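Adenosylmethionine-8-amino-7-oxononanoate aminotransferase (Methanocaldococcus jannaschii, PDB 6ZHK) probably catalyses pyridoxal-phosphate-dependent transfer of the amino group of S-adenosylmethionine to 8-amino-7-oxononanoate, giving 7,8-diaminononanoate on the pathway to biotin. Local coordinates at residues H69-I75 and T304-L308; I85-L90 and T338-L344; Q135-R140 and E318-F323; G182-N186 and E216-L220; K368-F372 and P441-E447. All coordinates share one frame; numbering follows the deposited sequence. Where two conformers were deposited one is given.

Contacts 1 and 2 are buried and touch each other where L308 meets L344; both form part of the dimer interface close to K301, the predicted cofactor lysine. Contact 1 turns on one tyrosine hydroxyl, contact 2 on a glutamine amide, a water and a ring pair. Contacts 3, 4 and 5 are only partly buried. Contact 3, which unlike 4 and 5 meets the second subunit, joins helices that follow neighbouring strands of the seven-stranded sheet and relies on aromatic faces, whereas contact 4 lays a helix on strand 183-185, an outermost strand of that same sheet within the chain. In contact 5, lying near contact 1 without touching it, a lysine binds two loop carbonyls.

Contact 1: residues H69-I75 and T304-L308; sequences HSRKEII and TGGYL
Y307 closes a type I' beta turn running from T304, in the loop after the predicted cofactor lysine of this class-III aminotransferase fold, and meets the start of helix 72-82. The polar link is made at the ring edge: R71 N, of the N-cap residue, donates to Y307 OH at 2.9 Å, nearly straight at 164°. G68 O bonds the same hydroxyl, which thus bridges two main-chain groups three residues apart. A phenylalanine here would probably leave R71 N and G68 O without this shared partner and let the loop before the helix shift. The apolar part is made by two isoleucines, I74 crossing the ring at about a right angle, with CG2 of I74 3.4 Å from CD2 of Y307 and CG1 of I75 3.8 Å from CE2 of Y307. At G305, with its positive phi, a CB would run into CD1 of I74. The guanidinium of R71 turns off to grip E73 side-on, NE to OE1 at 2.9 Å and NH2 to OE2 at 3.1 Å.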
# COMPACT_ATOMS: atom_id res chain seq x y z
N HIS A 69 -16.61 15.11 -5.75
CA HIS A 69 -17.01 13.78 -5.36
C HIS A 69 -18.05 13.17 -6.29
O HIS A 69 -18.54 12.06 -6.00
CB HIS A 69 -17.52 13.78 -3.91
CG HIS A 69 -16.44 14.10 -2.94
ND1 HIS A 69 -15.50 13.12 -2.53
CD2 HIS A 69 -16.09 15.26 -2.34
CE1 HIS A 69 -14.71 13.68 -1.64
NE2 HIS A 69 -15.02 15.00 -1.54
N SER A 70 -18.36 13.84 -7.41
CA SER A 70 -19.36 13.26 -8.32
C SER A 70 -18.95 13.54 -9.77
O SER A 70 -19.74 13.92 -10.63
CB SER A 70 -20.75 13.80 -7.99
OG SER A 70 -20.72 15.22 -8.12
N ARG A 71 -17.67 13.31 -10.05
CA ARG A 71 -17.16 13.63 -11.37
C ARG A 71 -17.45 12.47 -12.30
O ARG A 71 -16.90 11.39 -12.12
CB ARG A 71 -15.66 13.94 -11.31
CG ARG A 71 -15.13 14.42 -12.65
CD ARG A 71 -15.50 15.88 -12.82
NE ARG A 71 -15.30 16.15 -14.24
CZ ARG A 71 -14.89 17.33 -14.72
NH1 ARG A 71 -14.66 18.33 -13.89
NH2 ARG A 71 -14.74 17.49 -16.03
N LYS A 72 -18.32 12.68 -13.31
CA LYS A 72 -18.90 11.57 -14.05
C LYS A 72 -17.87 10.76 -14.84
O LYS A 72 -17.98 9.53 -14.88
CB LYS A 72 -20.01 12.02 -15.02
CG LYS A 72 -21.29 12.49 -14.33
N GLU A 73 -16.88 11.44 -15.45
CA GLU A 73 -15.94 10.72 -16.31
C GLU A 73 -15.18 9.65 -15.51
O GLU A 73 -14.86 8.57 -16.04
CB GLU A 73 -14.89 11.67 -16.88
CG GLU A 73 -15.44 12.74 -17.83
CD GLU A 73 -15.77 14.05 -17.15
OE1 GLU A 73 -16.22 14.02 -16.01
OE2 GLU A 73 -15.54 15.10 -17.76
N ILE A 74 -14.83 9.99 -14.26
CA ILE A 74 -14.02 9.09 -13.47
C ILE A 74 -14.91 7.94 -13.00
O ILE A 74 -14.52 6.77 -13.06
CB ILE A 74 -13.35 9.82 -12.27
CG1 ILE A 74 -12.59 11.07 -12.74
CG2 ILE A 74 -12.41 8.88 -11.55
CD1 ILE A 74 -12.01 11.84 -11.54
N ILE A 75 -16.08 8.30 -12.44
CA ILE A 75 -17.03 7.28 -11.99
C ILE A 75 -17.38 6.35 -13.15
O ILE A 75 -17.33 5.12 -13.04
CB ILE A 75 -18.29 7.93 -11.34
CG1 ILE A 75 -17.98 8.55 -9.97
CG2 ILE A 75 -19.48 6.97 -11.21
CD1 ILE A 75 -19.01 9.61 -9.60
N THR A 304 -5.65 9.37 -9.21
CA THR A 304 -6.94 8.82 -9.62
C THR A 304 -8.06 9.86 -9.47
O THR A 304 -9.22 9.50 -9.48
CB THR A 304 -7.28 7.60 -8.75
OG1 THR A 304 -7.24 8.15 -7.44
CG2 THR A 304 -6.24 6.53 -8.91
N GLY A 305 -7.67 11.13 -9.27
CA GLY A 305 -8.61 12.21 -8.98
C GLY A 305 -9.17 12.11 -7.57
O GLY A 305 -10.02 12.89 -7.20
N GLY A 306 -8.66 11.17 -6.77
CA GLY A 306 -9.03 11.11 -5.38
C GLY A 306 -9.95 9.92 -5.13
O GLY A 306 -10.49 9.83 -4.03
N TYR A 307 -10.18 9.07 -6.14
CA TYR A 307 -11.25 8.08 -6.00
C TYR A 307 -10.76 6.69 -5.64
O TYR A 307 -11.54 5.89 -5.07
CB TYR A 307 -12.15 7.95 -7.24
CG TYR A 307 -13.03 9.15 -7.51
CD1 TYR A 307 -12.95 10.30 -6.71
CD2 TYR A 307 -13.99 9.14 -8.53
CE1 TYR A 307 -13.79 11.39 -6.94
CE2 TYR A 307 -14.79 10.25 -8.78
CZ TYR A 307 -14.70 11.39 -7.99
OH TYR A 307 -15.52 12.48 -8.25
N LEU A 308 -9.49 6.41 -5.93
CA LEU A 308 -8.94 5.08 -5.64
C LEU A 308 -7.44 5.20 -5.29
O LEU A 308 -6.74 6.15 -5.69
CB LEU A 308 -9.13 4.18 -6.88
CG LEU A 308 -10.49 3.51 -7.06
CD1 LEU A 308 -10.60 2.92 -8.49
CD2 LEU A 308 -10.68 2.37 -6.03

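Contact 2: residues I85-L90 and T338-L344; sequences ICHSTL and TYTGNQL
C86 O receives two backbone N-H groups at the start of helix 343-358, Q343 N at 3.3 Å and L344 N at 3.5 Å, both weak. Firmer is the grip of the Q343 amide on S88: OE1 takes S88 N at 2.9 Å on an in-plane lone pair, and NE2 donates to S88 OG at 3.0 Å. A bend at chi2 (90°) presents both atoms. A leucine in its place would probably leave S88 N and OG without these mates. Y339 and H87 form an inclined edge-to-face pair, CD1 of Y339 above the imidazole centre and the planes 58° apart. A water ties L90 N to the carbonyls of T338 and T340. In the second subunit, the predicted cofactor lysine K301 bonds T338 OG1 and Y307 O bonds N342 ND2. A type II turn from Y339 leads into the N-cap, N342, whose OD1 caps L345 N. Q343 and L344 rest on Q81 of helix 72-82, L90 on S98 of helix 96-108 and Y118 of strand 115-119.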
# COMPACT_ATOMS: atom_id res chain seq x y z
N ILE A 85 -13.04 -6.32 -16.60
CA ILE A 85 -12.32 -7.07 -15.58
C ILE A 85 -11.76 -6.08 -14.55
O ILE A 85 -11.20 -5.05 -14.92
CB ILE A 85 -11.21 -7.94 -16.19
CG1 ILE A 85 -10.51 -8.78 -15.11
CG2 ILE A 85 -10.23 -7.07 -17.01
CD1 ILE A 85 -9.43 -9.74 -15.73
N CYS A 86 -11.87 -6.45 -13.27
CA CYS A 86 -11.43 -5.58 -12.19
C CYS A 86 -9.92 -5.74 -11.96
O CYS A 86 -9.23 -4.78 -11.69
CB CYS A 86 -12.20 -5.88 -10.92
SG CYS A 86 -13.95 -5.43 -11.08
N HIS A 87 -9.43 -6.98 -12.03
CA HIS A 87 -8.03 -7.16 -11.73
C HIS A 87 -7.46 -8.41 -12.41
O HIS A 87 -7.88 -9.53 -12.14
CB HIS A 87 -7.78 -7.27 -10.23
CG HIS A 87 -6.31 -7.41 -9.98
ND1 HIS A 87 -5.40 -6.34 -10.15
CD2 HIS A 87 -5.59 -8.48 -9.64
CE1 HIS A 87 -4.16 -6.78 -9.92
NE2 HIS A 87 -4.26 -8.11 -9.63
N SER A 88 -6.39 -8.22 -13.14
CA SER A 88 -5.46 -9.31 -13.41
C SER A 88 -4.03 -8.79 -13.22
O SER A 88 -3.81 -7.59 -13.35
CB SER A 88 -5.69 -9.91 -14.80
OG SER A 88 -5.34 -8.91 -15.76
N THR A 89 -3.06 -9.72 -13.12
CA THR A 89 -1.72 -9.42 -12.64
C THR A 89 -0.87 -8.67 -13.67
O THR A 89 -0.95 -8.92 -14.91
CB THR A 89 -1.06 -10.72 -12.14
OG1 THR A 89 0.04 -10.34 -11.33
CG2 THR A 89 -0.51 -11.59 -13.25
N LEU A 90 0.09 -7.92 -13.13
CA LEU A 90 1.25 -7.46 -13.90
C LEU A 90 2.52 -8.28 -13.59
O LEU A 90 3.58 -7.96 -14.10
CB LEU A 90 1.49 -5.97 -13.61
CG LEU A 90 0.90 -5.01 -14.65
CD1 LEU A 90 -0.59 -5.06 -14.70
CD2 LEU A 90 1.34 -3.57 -14.39
N THR A 338 0.43 -7.83 -4.92
CA THR A 338 -0.67 -8.45 -5.63
C THR A 338 -1.30 -7.47 -6.62
O THR A 338 -1.53 -7.84 -7.77
CB THR A 338 -1.75 -8.85 -4.61
OG1 THR A 338 -1.03 -9.63 -3.66
CG2 THR A 338 -2.85 -9.67 -5.24
N TYR A 339 -1.66 -6.27 -6.16
CA TYR A 339 -2.65 -5.51 -6.95
C TYR A 339 -1.89 -4.50 -7.81
O TYR A 339 -2.53 -3.61 -8.39
CB TYR A 339 -3.67 -4.85 -5.99
CG TYR A 339 -4.72 -5.84 -5.52
CD1 TYR A 339 -5.73 -6.27 -6.40
CD2 TYR A 339 -4.68 -6.38 -4.23
CE1 TYR A 339 -6.65 -7.25 -6.01
CE2 TYR A 339 -5.64 -7.28 -3.81
CZ TYR A 339 -6.62 -7.70 -4.71
OH TYR A 339 -7.58 -8.58 -4.30
N THR A 340 -0.59 -4.75 -8.03
CA THR A 340 0.18 -3.79 -8.88
C THR A 340 -0.52 -3.64 -10.25
O THR A 340 -0.82 -4.63 -10.95
CB THR A 340 1.59 -4.39 -9.15
OG1 THR A 340 2.26 -4.48 -7.88
CG2 THR A 340 2.45 -3.51 -10.06
N GLY A 341 -0.71 -2.42 -10.71
CA GLY A 341 -1.38 -2.15 -11.99
C GLY A 341 -2.86 -2.55 -12.09
O GLY A 341 -3.39 -2.76 -13.20
N ASN A 342 -3.60 -2.64 -10.98
CA ASN A 342 -4.99 -3.09 -10.99
C ASN A 342 -5.84 -2.26 -12.00
O ASN A 342 -5.71 -1.03 -12.07
CB ASN A 342 -5.55 -2.91 -9.56
CG ASN A 342 -7.05 -3.00 -9.51
OD1 ASN A 342 -7.76 -2.06 -9.78
ND2 ASN A 342 -7.54 -4.10 -8.97
N GLN A 343 -6.70 -2.90 -12.79
CA GLN A 343 -7.44 -2.22 -13.87
C GLN A 343 -8.38 -1.12 -13.37
O GLN A 343 -8.45 -0.06 -13.98
CB GLN A 343 -8.23 -3.18 -14.78
CG GLN A 343 -7.32 -4.03 -15.66
CD GLN A 343 -6.90 -5.35 -15.05
OE1 GLN A 343 -6.46 -5.45 -13.89
NE2 GLN A 343 -6.86 -6.34 -15.90
N LEU A 344 -9.14 -1.38 -12.28
CA LEU A 344 -9.97 -0.30 -11.73
C LEU A 344 -9.15 0.93 -11.33
O LEU A 344 -9.52 2.07 -11.66
CB LEU A 344 -10.79 -0.83 -10.56
CG LEU A 344 -11.73 -1.99 -10.92
CD1 LEU A 344 -12.56 -2.34 -9.70
CD2 LEU A 344 -12.65 -1.69 -12.20
O HOH W 1 -0.35 -7.25 -10.39

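Contact 3: residues Q135-R140 and E318-F323; sequences QYYVLR and EIYNQF
Y136 and Q322 mark the closest backbone approach, CA to CA 6.1 Å, between helix 122-140 and the region of helix 317-321. The two helices follow strands 115-119 and 311-315, neighbours in the seven-stranded sheet of this aminotransferase fold. Y136 lies at the centre. With CG anti to the backbone N (chi1 168°), its ring extends toward E318, whose OE2 meets OH at the ring edge; the modelled 2.4 Å between Y136 OH and E318 OE2 is unusually short, so the exact length is doubtful. The carboxylate stands steeply to the ring, the planes 80° apart. CD1 of I319 sits over one face of the Y136 ring, but I319 was modelled in two conformers and this placement is tentative. CG of Q322 comes to 3.3 Å from CD1 of Y136. A sounder CH-pi contact lies alongside: CD1 of L139 is over the face of F323, 3.9 Å from the ring centroid. F323 also meets W22 of the second subunit edge-to-face. The guanidinium of R140 is drawn off to D262 and D142, while its aliphatic part flanks the Q322 amide. At the edge of the F323 ring, OE1 of Q135 lies in plane, 3.6 Å from CE2.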
# COMPACT_ATOMS: atom_id res chain seq x y z
N GLN A 135 19.51 -0.53 -4.77
CA GLN A 135 19.96 -1.68 -5.55
C GLN A 135 20.63 -1.25 -6.84
O GLN A 135 21.57 -1.92 -7.29
CB GLN A 135 18.85 -2.71 -5.74
CG GLN A 135 19.36 -3.93 -6.51
CD GLN A 135 18.36 -5.04 -6.44
OE1 GLN A 135 17.17 -4.83 -6.17
NE2 GLN A 135 18.80 -6.22 -6.87
N TYR A 136 20.25 -0.08 -7.37
CA TYR A 136 20.98 0.46 -8.52
C TYR A 136 22.48 0.46 -8.23
O TYR A 136 23.30 0.00 -9.06
CB TYR A 136 20.52 1.88 -8.80
CG TYR A 136 21.36 2.67 -9.78
CD1 TYR A 136 21.26 2.48 -11.17
CD2 TYR A 136 22.26 3.61 -9.32
CE1 TYR A 136 22.00 3.27 -12.07
CE2 TYR A 136 23.01 4.39 -10.21
CZ TYR A 136 22.91 4.18 -11.57
OH TYR A 136 23.63 4.99 -12.44
N TYR A 137 22.88 1.03 -7.09
CA TYR A 137 24.31 1.20 -6.84
C TYR A 137 24.96 -0.15 -6.55
O TYR A 137 26.10 -0.37 -6.95
CB TYR A 137 24.58 2.16 -5.68
CG TYR A 137 24.29 3.60 -6.04
CD1 TYR A 137 25.11 4.28 -6.94
CD2 TYR A 137 23.18 4.27 -5.51
CE1 TYR A 137 24.87 5.62 -7.27
CE2 TYR A 137 22.95 5.61 -5.84
CZ TYR A 137 23.79 6.28 -6.71
OH TYR A 137 23.51 7.58 -7.03
N VAL A 138 24.25 -1.07 -5.89
CA VAL A 138 24.85 -2.37 -5.72
C VAL A 138 25.15 -2.99 -7.09
O VAL A 138 26.22 -3.60 -7.31
CB VAL A 138 23.88 -3.28 -4.96
CG1 VAL A 138 24.32 -4.73 -5.05
CG2 VAL A 138 23.71 -2.82 -3.52
N LEU A 139 24.20 -2.90 -8.01
CA LEU A 139 24.33 -3.56 -9.30
C LEU A 139 25.41 -2.86 -10.11
O LEU A 139 26.08 -3.50 -10.88
CB LEU A 139 22.99 -3.50 -10.06
CG LEU A 139 21.93 -4.49 -9.54
CD1 LEU A 139 20.59 -4.22 -10.19
CD2 LEU A 139 22.36 -5.92 -9.82
N ARG A 140 25.52 -1.56 -9.95
CA ARG A 140 26.49 -0.80 -10.73
C ARG A 140 27.92 -1.02 -10.19
O ARG A 140 28.89 -0.62 -10.84
CB ARG A 140 26.20 0.69 -10.63
CG ARG A 140 26.87 1.53 -11.71
CD ARG A 140 26.45 2.99 -11.53
NE ARG A 140 27.03 3.65 -10.34
CZ ARG A 140 27.18 4.95 -10.21
NH1 ARG A 140 27.78 5.43 -9.14
NH2 ARG A 140 26.68 5.78 -11.10
N GLU A 318 18.37 5.02 -17.23
CA GLU A 318 19.66 4.71 -16.63
C GLU A 318 19.45 3.80 -15.41
O GLU A 318 20.10 2.78 -15.23
CB GLU A 318 20.42 6.00 -16.29
CG GLU A 318 21.64 5.81 -15.36
CD GLU A 318 22.85 4.96 -15.75
OE1 GLU A 318 23.03 4.71 -16.99
OE2 GLU A 318 23.64 4.51 -14.82
N ILE A 319 18.46 4.15 -14.60
CA ILE A 319 18.22 3.36 -13.41
C ILE A 319 17.68 1.99 -13.79
O ILE A 319 18.18 0.97 -13.31
CB ILE A 319 17.30 4.12 -12.44
CG1 ILE A 319 18.04 5.33 -11.83
CG2 ILE A 319 16.68 3.17 -11.38
CD1 ILE A 319 19.31 5.02 -11.08
N TYR A 320 16.66 1.97 -14.65
CA TYR A 320 15.99 0.76 -15.07
C TYR A 320 17.02 -0.22 -15.67
O TYR A 320 16.96 -1.44 -15.48
CB TYR A 320 14.92 1.18 -16.10
CG TYR A 320 14.24 0.11 -16.92
CD1 TYR A 320 14.84 -0.42 -18.06
CD2 TYR A 320 12.95 -0.33 -16.59
CE1 TYR A 320 14.19 -1.39 -18.84
CE2 TYR A 320 12.28 -1.26 -17.38
CZ TYR A 320 12.90 -1.78 -18.51
OH TYR A 320 12.22 -2.64 -19.30
N ASN A 321 17.95 0.31 -16.46
CA ASN A 321 18.80 -0.59 -17.23
C ASN A 321 19.75 -1.42 -16.36
O ASN A 321 20.17 -2.48 -16.82
CB ASN A 321 19.69 0.19 -18.21
CG ASN A 321 18.92 0.70 -19.41
OD1 ASN A 321 17.84 0.22 -19.71
ND2 ASN A 321 19.42 1.75 -20.07
N GLN A 322 20.11 -0.94 -15.16
CA GLN A 322 20.98 -1.68 -14.27
C GLN A 322 20.33 -3.00 -13.88
O GLN A 322 21.05 -3.93 -13.53
CB GLN A 322 21.29 -0.96 -12.94
CG GLN A 322 22.49 -0.03 -12.97
CD GLN A 322 23.81 -0.60 -13.49
OE1 GLN A 322 24.19 -1.73 -13.22
NE2 GLN A 322 24.48 0.19 -14.30
N PHE A 323 18.99 -3.12 -13.96
CA PHE A 323 18.32 -4.33 -13.48
C PHE A 323 18.05 -5.34 -14.60
O PHE A 323 17.40 -6.38 -14.40
CB PHE A 323 16.98 -3.98 -12.83
CG PHE A 323 17.11 -3.11 -11.61
CD1 PHE A 323 17.38 -1.75 -11.73
CD2 PHE A 323 16.96 -3.66 -10.34
CE1 PHE A 323 17.47 -0.97 -10.57
CE2 PHE A 323 17.08 -2.88 -9.18
CZ PHE A 323 17.35 -1.53 -9.28

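Contact 4: residues G182-N186 and E216-L220; sequences GYHAN and EMISL
A185 and M217 are the closest residues by backbone where helix 211-224 lies on strand 183-185, the short segments running nearly antiparallel at 159° with their axes 8.9 Å apart. The polar contact is a forked bond from one main-chain N-H. N186 N donates to OE2 of E216 at 2.9 Å, on the syn side but 28° out of the carboxylate plane, and more weakly to OE1 of E216 at 3.2 Å. E216 reaches it with an extended chain. The side-chain amide of N186 lies beside the carboxylate without a well-angled bond to it, and its OD1 is held by K152 NZ. This carboxylate therefore covers the main chain just where the strand ends.

The apolar contacts lie back along the strand, before N186. M217, bent at chi2 and chi3, brings its methyl against the CB of A185, CE to CB 3.8 Å, and also packs on I149 and V151 of strand 147-151. CD2 of L220 touches two residues at once, 3.9 Å from CB of Y183 and 4.2 Å from CB of A185. Beyond CB the Y183 ring heads off to stack on H224, and its hydroxyl bonds E227. Strand 183-185 runs parallel to strand 147-151, and helix 211-224 leads on to the parallel strand 228-234 on the far side of 147-151. Strand, helix and strand together form a beta-alpha-beta crossover, the building unit of the central sheet in fold-type I pyridoxal-phosphate enzymes.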
# COMPACT_ATOMS: atom_id res chain seq x y z
N GLY A 182 20.53 7.80 8.38
CA GLY A 182 21.08 8.63 7.32
C GLY A 182 21.38 10.02 7.88
O GLY A 182 21.66 10.14 9.06
N TYR A 183 21.27 11.06 7.05
CA TYR A 183 21.58 12.43 7.42
C TYR A 183 20.38 13.32 7.13
O TYR A 183 19.76 13.22 6.06
CB TYR A 183 22.74 12.92 6.56
CG TYR A 183 23.95 12.02 6.73
CD1 TYR A 183 24.72 12.13 7.89
CD2 TYR A 183 24.27 11.05 5.81
CE1 TYR A 183 25.80 11.29 8.11
CE2 TYR A 183 25.37 10.20 6.00
CZ TYR A 183 26.14 10.34 7.15
OH TYR A 183 27.20 9.55 7.47
N HIS A 184 20.06 14.23 8.06
CA HIS A 184 18.94 15.11 7.74
C HIS A 184 19.44 16.54 7.84
O HIS A 184 19.93 16.92 8.90
CB HIS A 184 17.85 14.95 8.79
CG HIS A 184 17.07 13.72 8.62
ND1 HIS A 184 17.43 12.54 9.26
CD2 HIS A 184 15.98 13.44 7.88
CE1 HIS A 184 16.54 11.60 8.94
NE2 HIS A 184 15.67 12.13 8.11
N ALA A 185 19.35 17.29 6.73
CA ALA A 185 19.64 18.71 6.79
C ALA A 185 18.53 19.46 7.54
O ALA A 185 17.42 18.94 7.75
CB ALA A 185 19.80 19.23 5.41
N ASN A 186 18.82 20.72 7.90
CA ASN A 186 17.79 21.51 8.55
C ASN A 186 16.71 21.84 7.54
O ASN A 186 16.99 21.97 6.35
CB ASN A 186 18.31 22.80 9.19
CG ASN A 186 19.19 22.50 10.38
OD1 ASN A 186 18.81 21.71 11.25
ND2 ASN A 186 20.36 23.12 10.40
N GLU A 216 24.07 24.48 3.26
CA GLU A 216 24.19 23.45 4.27
C GLU A 216 23.94 22.08 3.61
O GLU A 216 24.71 21.15 3.86
CB GLU A 216 23.23 23.72 5.43
CG GLU A 216 23.04 22.48 6.29
CD GLU A 216 21.71 22.27 7.01
OE1 GLU A 216 20.74 23.07 6.81
OE2 GLU A 216 21.68 21.34 7.83
N MET A 217 22.87 22.00 2.79
CA MET A 217 22.45 20.76 2.14
C MET A 217 23.48 20.33 1.09
O MET A 217 23.81 19.15 0.92
CB MET A 217 21.06 20.93 1.50
CG MET A 217 20.70 19.77 0.59
SD MET A 217 20.57 18.20 1.53
CE MET A 217 18.82 18.19 1.93
N ILE A 218 23.97 21.30 0.30
CA ILE A 218 24.93 20.97 -0.73
C ILE A 218 26.18 20.40 -0.07
O ILE A 218 26.73 19.41 -0.55
CB ILE A 218 25.25 22.22 -1.58
CG1 ILE A 218 24.01 22.62 -2.38
CG2 ILE A 218 26.44 21.87 -2.46
CD1 ILE A 218 24.14 23.96 -3.19
N SER A 219 26.61 21.04 1.02
CA SER A 219 27.78 20.62 1.78
C SER A 219 27.59 19.18 2.27
O SER A 219 28.55 18.42 2.27
CB SER A 219 28.06 21.55 2.97
OG SER A 219 28.43 22.83 2.44
N LEU A 220 26.41 18.86 2.77
CA LEU A 220 26.18 17.49 3.23
C LEU A 220 26.25 16.50 2.06
O LEU A 220 26.84 15.45 2.21
CB LEU A 220 24.80 17.49 3.87
CG LEU A 220 24.49 16.50 4.98
CD1 LEU A 220 25.26 16.85 6.25
CD2 LEU A 220 23.00 16.59 5.25

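Contact 5: residues K368-F372 and P441-E447; sequences KIKLF and PPLSITE
K368 spends its ammonium group on two main-chain carbonyls of the loop before helix 447-463. NZ donates a hydrogen bond to L443 O at 2.8 Å, in the carbonyl plane on a lone pair, and another to I445 O at 2.8 Å, 35° above that carbonyl's plane. A bend at chi3 (-85°) directs NZ between both oxygens. Both acceptors belong to the type I turn from P442 to I445, itself closed by I445 N to P442 O, so the lysine ties it to helix 366-376. S444 OG hydrogen-bonds OD1 of N45. T446, the N-cap, covers a backbone N of helix 447-463 with its hydroxyl while its own N bonds OE1 of E449, consistent with a capping box. Apolar contacts follow: CD2 of L371 lies 3.6 Å from CB of E447, CE2 of F372 4.3 Å from CG of P441. Helix 447-463 backs the contact, with I450 against K368, F372 and I445, and C454 against F372, while P441 and L443 rest on F393 between strands 385-391 and 394-399.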
# COMPACT_ATOMS: atom_id res chain seq x y z
N LYS A 368 -8.03 31.23 -10.33
CA LYS A 368 -8.62 30.83 -9.05
C LYS A 368 -7.58 30.82 -7.94
O LYS A 368 -7.85 31.21 -6.80
CB LYS A 368 -9.31 29.46 -9.18
CG LYS A 368 -10.34 29.36 -10.30
CD LYS A 368 -11.34 28.25 -9.96
CE LYS A 368 -10.82 26.90 -10.40
NZ LYS A 368 -11.86 25.84 -10.25
N ILE A 369 -6.36 30.37 -8.28
CA ILE A 369 -5.29 30.45 -7.28
C ILE A 369 -4.98 31.91 -6.91
O ILE A 369 -4.73 32.24 -5.75
CB ILE A 369 -4.04 29.71 -7.81
CG1 ILE A 369 -4.27 28.20 -7.81
CG2 ILE A 369 -2.77 30.08 -7.04
CD1 ILE A 369 -3.31 27.44 -8.72
N LYS A 370 -4.90 32.78 -7.94
CA LYS A 370 -4.64 34.19 -7.69
C LYS A 370 -5.72 34.78 -6.78
O LYS A 370 -5.42 35.49 -5.82
CB LYS A 370 -4.63 34.93 -9.04
CG LYS A 370 -3.33 35.62 -9.46
CD LYS A 370 -3.12 35.45 -10.96
CE LYS A 370 -1.68 35.61 -11.38
NZ LYS A 370 -1.40 34.68 -12.49
N LEU A 371 -6.98 34.43 -7.03
CA LEU A 371 -8.08 34.87 -6.17
C LEU A 371 -7.94 34.34 -4.75
O LEU A 371 -8.15 35.06 -3.77
CB LEU A 371 -9.42 34.50 -6.82
CG LEU A 371 -10.66 34.77 -5.93
CD1 LEU A 371 -10.90 36.27 -5.70
CD2 LEU A 371 -11.91 34.07 -6.45
N PHE A 372 -7.63 33.03 -4.62
CA PHE A 372 -7.40 32.42 -3.32
C PHE A 372 -6.34 33.18 -2.51
O PHE A 372 -6.53 33.49 -1.34
CB PHE A 372 -6.96 30.95 -3.56
CG PHE A 372 -6.84 30.07 -2.34
CD1 PHE A 372 -7.73 30.21 -1.29
CD2 PHE A 372 -5.86 29.08 -2.25
CE1 PHE A 372 -7.70 29.34 -0.20
CE2 PHE A 372 -5.78 28.24 -1.13
CZ PHE A 372 -6.70 28.38 -0.11
N PRO A 441 -7.74 22.77 -1.19
CA PRO A 441 -9.06 22.65 -1.79
C PRO A 441 -8.95 21.91 -3.13
O PRO A 441 -7.89 21.89 -3.75
CB PRO A 441 -9.49 24.11 -2.01
CG PRO A 441 -8.19 24.85 -2.20
CD PRO A 441 -7.20 24.13 -1.30
N PRO A 442 -10.06 21.31 -3.63
CA PRO A 442 -10.02 20.63 -4.92
C PRO A 442 -9.71 21.67 -6.00
O PRO A 442 -9.99 22.86 -5.80
CB PRO A 442 -11.42 20.03 -5.13
CG PRO A 442 -12.26 20.53 -3.94
CD PRO A 442 -11.36 21.22 -2.94
N LEU A 443 -9.16 21.20 -7.13
CA LEU A 443 -8.91 22.06 -8.27
C LEU A 443 -10.24 22.60 -8.81
O LEU A 443 -10.26 23.65 -9.47
CB LEU A 443 -8.27 21.21 -9.39
CG LEU A 443 -6.94 20.52 -9.02
CD1 LEU A 443 -6.35 19.87 -10.25
CD2 LEU A 443 -5.94 21.47 -8.39
N SER A 444 -11.34 21.90 -8.47
CA SER A 444 -12.68 22.28 -8.93
C SER A 444 -13.35 23.32 -8.04
O SER A 444 -14.50 23.69 -8.34
CB SER A 444 -13.55 21.05 -9.08
OG SER A 444 -13.50 20.27 -7.90
N ILE A 445 -12.69 23.80 -6.96
CA ILE A 445 -13.29 24.77 -6.05
C ILE A 445 -13.69 26.00 -6.86
O ILE A 445 -12.93 26.44 -7.72
CB ILE A 445 -12.33 25.16 -4.89
CG1 ILE A 445 -13.12 25.96 -3.84
CG2 ILE A 445 -11.11 25.91 -5.41
CD1 ILE A 445 -12.42 26.12 -2.49
N THR A 446 -14.91 26.53 -6.61
CA THR A 446 -15.35 27.67 -7.42
C THR A 446 -14.86 28.98 -6.79
O THR A 446 -14.49 29.02 -5.61
CB THR A 446 -16.88 27.71 -7.57
OG1 THR A 446 -17.41 28.03 -6.28
CG2 THR A 446 -17.43 26.40 -8.12
N GLU A 447 -14.91 30.06 -7.60
CA GLU A 447 -14.51 31.33 -7.05
C GLU A 447 -15.42 31.70 -5.88
O GLU A 447 -14.95 32.22 -4.87
CB GLU A 447 -14.54 32.39 -8.16
CG GLU A 447 -13.51 32.16 -9.23
CD GLU A 447 -13.19 33.34 -10.14
OE1 GLU A 447 -13.70 34.47 -9.88
OE2 GLU A 447 -12.39 33.14 -11.06